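Local structure of phenazine biosynthesis protein PhzF family (Enterococcus faecalis, 1S7J) at residues Pro4-Asp9 against Phe253-Ala258. The protein belongs to the PhzF family of phenazine biosynthesis-like proteins and is probably an isomerase, although its own substrate is not established. Sequence-based numbering, arbitrary orientation.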
loop_
_atom_site.group_PDB
_atom_site.type_symbol
_atom_site.label_atom_id
_atom_site.label_comp_id
_atom_site.label_asym_id
_atom_site.label_seq_id
_atom_site.Cartn_x
_atom_site.Cartn_y
_atom_site.Cartn_z
ATOM N N PRO A 4 -13.880 -5.880 -19.286
ATOM C CA PRO A 4 -12.411 -5.759 -19.304
ATOM C C PRO A 4 -11.819 -5.627 -17.889
ATOM O O PRO A 4 -12.450 -5.049 -17.004
ATOM C CB PRO A 4 -12.181 -4.459 -20.095
ATOM C CG PRO A 4 -13.416 -4.346 -20.958
ATOM C CD PRO A 4 -14.509 -4.764 -20.016
ATOM N N TYR A 5 -10.626 -6.185 -17.677
ATOM C CA TYR A 5 -9.967 -6.077 -16.391
ATOM C C TYR A 5 -8.496 -5.974 -16.606
ATOM O O TYR A 5 -8.000 -6.222 -17.707
ATOM C CB TYR A 5 -10.313 -7.260 -15.458
ATOM C CG TYR A 5 -9.766 -8.593 -15.888
ATOM C CD1 TYR A 5 -8.438 -8.944 -15.633
ATOM C CD2 TYR A 5 -10.569 -9.509 -16.564
ATOM C CE1 TYR A 5 -7.928 -10.165 -16.049
ATOM C CE2 TYR A 5 -10.073 -10.722 -16.979
ATOM C CZ TYR A 5 -8.751 -11.051 -16.721
ATOM O OH TYR A 5 -8.264 -12.262 -17.142
ATOM N N TYR A 6 -7.771 -5.546 -15.566
ATOM C CA TYR A 6 -6.332 -5.387 -15.631
ATOM C C TYR A 6 -5.732 -5.881 -14.340
ATOM O O TYR A 6 -6.377 -5.838 -13.300
ATOM C CB TYR A 6 -5.962 -3.899 -15.844
ATOM C CG TYR A 6 -6.534 -3.282 -17.117
ATOM C CD1 TYR A 6 -7.909 -3.029 -17.239
ATOM C CD2 TYR A 6 -5.713 -2.988 -18.201
ATOM C CE1 TYR A 6 -8.445 -2.510 -18.418
ATOM C CE2 TYR A 6 -6.239 -2.468 -19.383
ATOM C CZ TYR A 6 -7.600 -2.233 -19.487
ATOM O OH TYR A 6 -8.106 -1.747 -20.661
ATOM N N ILE A 7 -4.536 -6.433 -14.416
ATOM C CA ILE A 7 -3.836 -6.928 -13.243
ATOM C C ILE A 7 -2.553 -6.171 -13.251
ATOM O O ILE A 7 -1.743 -6.336 -14.164
ATOM C CB ILE A 7 -3.507 -8.435 -13.347
ATOM C CG1 ILE A 7 -4.765 -9.257 -13.624
ATOM C CG2 ILE A 7 -2.840 -8.897 -12.074
ATOM C CD1 ILE A 7 -5.800 -9.177 -12.549
ATOM N N VAL A 8 -2.356 -5.298 -12.281
ATOM C CA VAL A 8 -1.142 -4.523 -12.229
ATOM C C VAL A 8 -0.390 -4.655 -10.934
ATOM O O VAL A 8 -0.985 -4.858 -9.867
ATOM C CB VAL A 8 -1.411 -3.019 -12.582
ATOM C CG1 VAL A 8 -2.896 -2.759 -12.736
ATOM C CG2 VAL A 8 -0.791 -2.082 -11.563
ATOM N N ASP A 9 0.925 -4.649 -11.038
ATOM C CA ASP A 9 1.797 -4.730 -9.893
ATOM C C ASP A 9 2.164 -3.280 -9.541
ATOM O O ASP A 9 2.957 -2.640 -10.245
ATOM C CB ASP A 9 3.057 -5.534 -10.229
ATOM C CG ASP A 9 2.742 -6.978 -10.618
ATOM O OD1 ASP A 9 3.552 -7.588 -11.348
ATOM O OD2 ASP A 9 1.684 -7.498 -10.202
ATOM N N PHE A 253 0.476 -6.717 -15.581
ATOM C CA PHE A 253 0.809 -8.125 -15.624
ATOM C C PHE A 253 -0.055 -8.785 -16.677
ATOM O O PHE A 253 0.430 -9.552 -17.490
ATOM C CB PHE A 253 0.558 -8.805 -14.257
ATOM C CG PHE A 253 0.637 -10.297 -14.313
ATOM C CD1 PHE A 253 1.857 -10.936 -14.585
ATOM C CD2 PHE A 253 -0.515 -11.076 -14.173
ATOM C CE1 PHE A 253 1.925 -12.334 -14.726
ATOM C CE2 PHE A 253 -0.460 -12.477 -14.310
ATOM C CZ PHE A 253 0.766 -13.105 -14.589
ATOM N N ALA A 254 -1.355 -8.487 -16.634
ATOM C CA ALA A 254 -2.313 -9.053 -17.563
ATOM C C ALA A 254 -3.495 -8.138 -17.831
ATOM O O ALA A 254 -3.822 -7.273 -17.027
ATOM C CB ALA A 254 -2.816 -10.391 -17.039
ATOM N N LYS A 255 -4.141 -8.372 -18.958
ATOM C CA LYS A 255 -5.305 -7.617 -19.409
ATOM C C LYS A 255 -6.237 -8.646 -20.027
ATOM O O LYS A 255 -5.773 -9.525 -20.762
ATOM C CB LYS A 255 -4.875 -6.609 -20.499
ATOM C CG LYS A 255 -6.019 -5.891 -21.177
ATOM C CD LYS A 255 -5.599 -5.366 -22.554
ATOM C CE LYS A 255 -6.771 -5.389 -23.531
ATOM N NZ LYS A 255 -6.414 -4.786 -24.848
ATOM N N GLY A 256 -7.519 -8.548 -19.773
ATOM C CA GLY A 256 -8.428 -9.517 -20.345
ATOM C C GLY A 256 -9.842 -9.117 -20.189
ATOM O O GLY A 256 -10.153 -7.930 -20.155
ATOM N N GLU A 257 -10.738 -10.100 -20.071
ATOM C CA GLU A 257 -12.158 -9.855 -19.909
ATOM C C GLU A 257 -12.779 -10.947 -19.049
ATOM O O GLU A 257 -12.465 -12.115 -19.224
ATOM C CB GLU A 257 -12.847 -9.858 -21.261
ATOM C CG GLU A 257 -12.234 -8.935 -22.278
ATOM C CD GLU A 257 -12.874 -9.059 -23.629
ATOM O OE1 GLU A 257 -12.987 -10.204 -24.142
ATOM O OE2 GLU A 257 -13.273 -8.018 -24.185
ATOM N N ALA A 258 -13.639 -10.559 -18.099
ATOM C CA ALA A 258 -14.315 -11.524 -17.250
ATOM C C ALA A 258 -15.708 -11.683 -17.853
ATOM O O ALA A 258 -16.203 -10.767 -18.505
ATOM C CB ALA A 258 -14.382 -11.017 -15.791
#
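Ile7 O accepts two backbone bonds at once, from Phe253 N (2.7 Å) and Ala254 N (3.3 Å), because a classic beta bulge sets both residues against Ile7. The shorter bond runs nearly in line with the carbonyl; the longer one lies in its plane, on a lone pair. Beyond the bulge the ladder continues antiparallel through the hydrogen-bonded pairs Ile7-Ala254, where Ile7 N gives its hydrogen to Ala254 O, and Tyr5-Gly256, which exchange N-H...O bonds. Tyr5 is the other notable feature. Its CG, between the backbone N and the carbonyl carbon (chi1 68°), is brought nearer 253-258. The ring lays one face over Gly256, whose CA sits 4.1 Å from the centroid of the Tyr5 ring in a CH-pi contact; Ala258 N lies at the ring edge, in plane. The Ile7 and Phe253 side chains lie side by side, with Ile7 CG2 3.8 Å from Phe253 CD2, while Ile7 CG1 meets Ala254 CB. On the opposite face Tyr6 CE2 touches Lys255 CG, and the Tyr6 ring meets Tyr85 of helix 72-85. In this DAP epimerase clan protein, N-terminal strand 2-10 runs between strand 19-25 and C-terminal strand 243-259. Backbone bonding thus joins the chain's two ends, with the bulge's extra residue accommodated by one shared carbonyl.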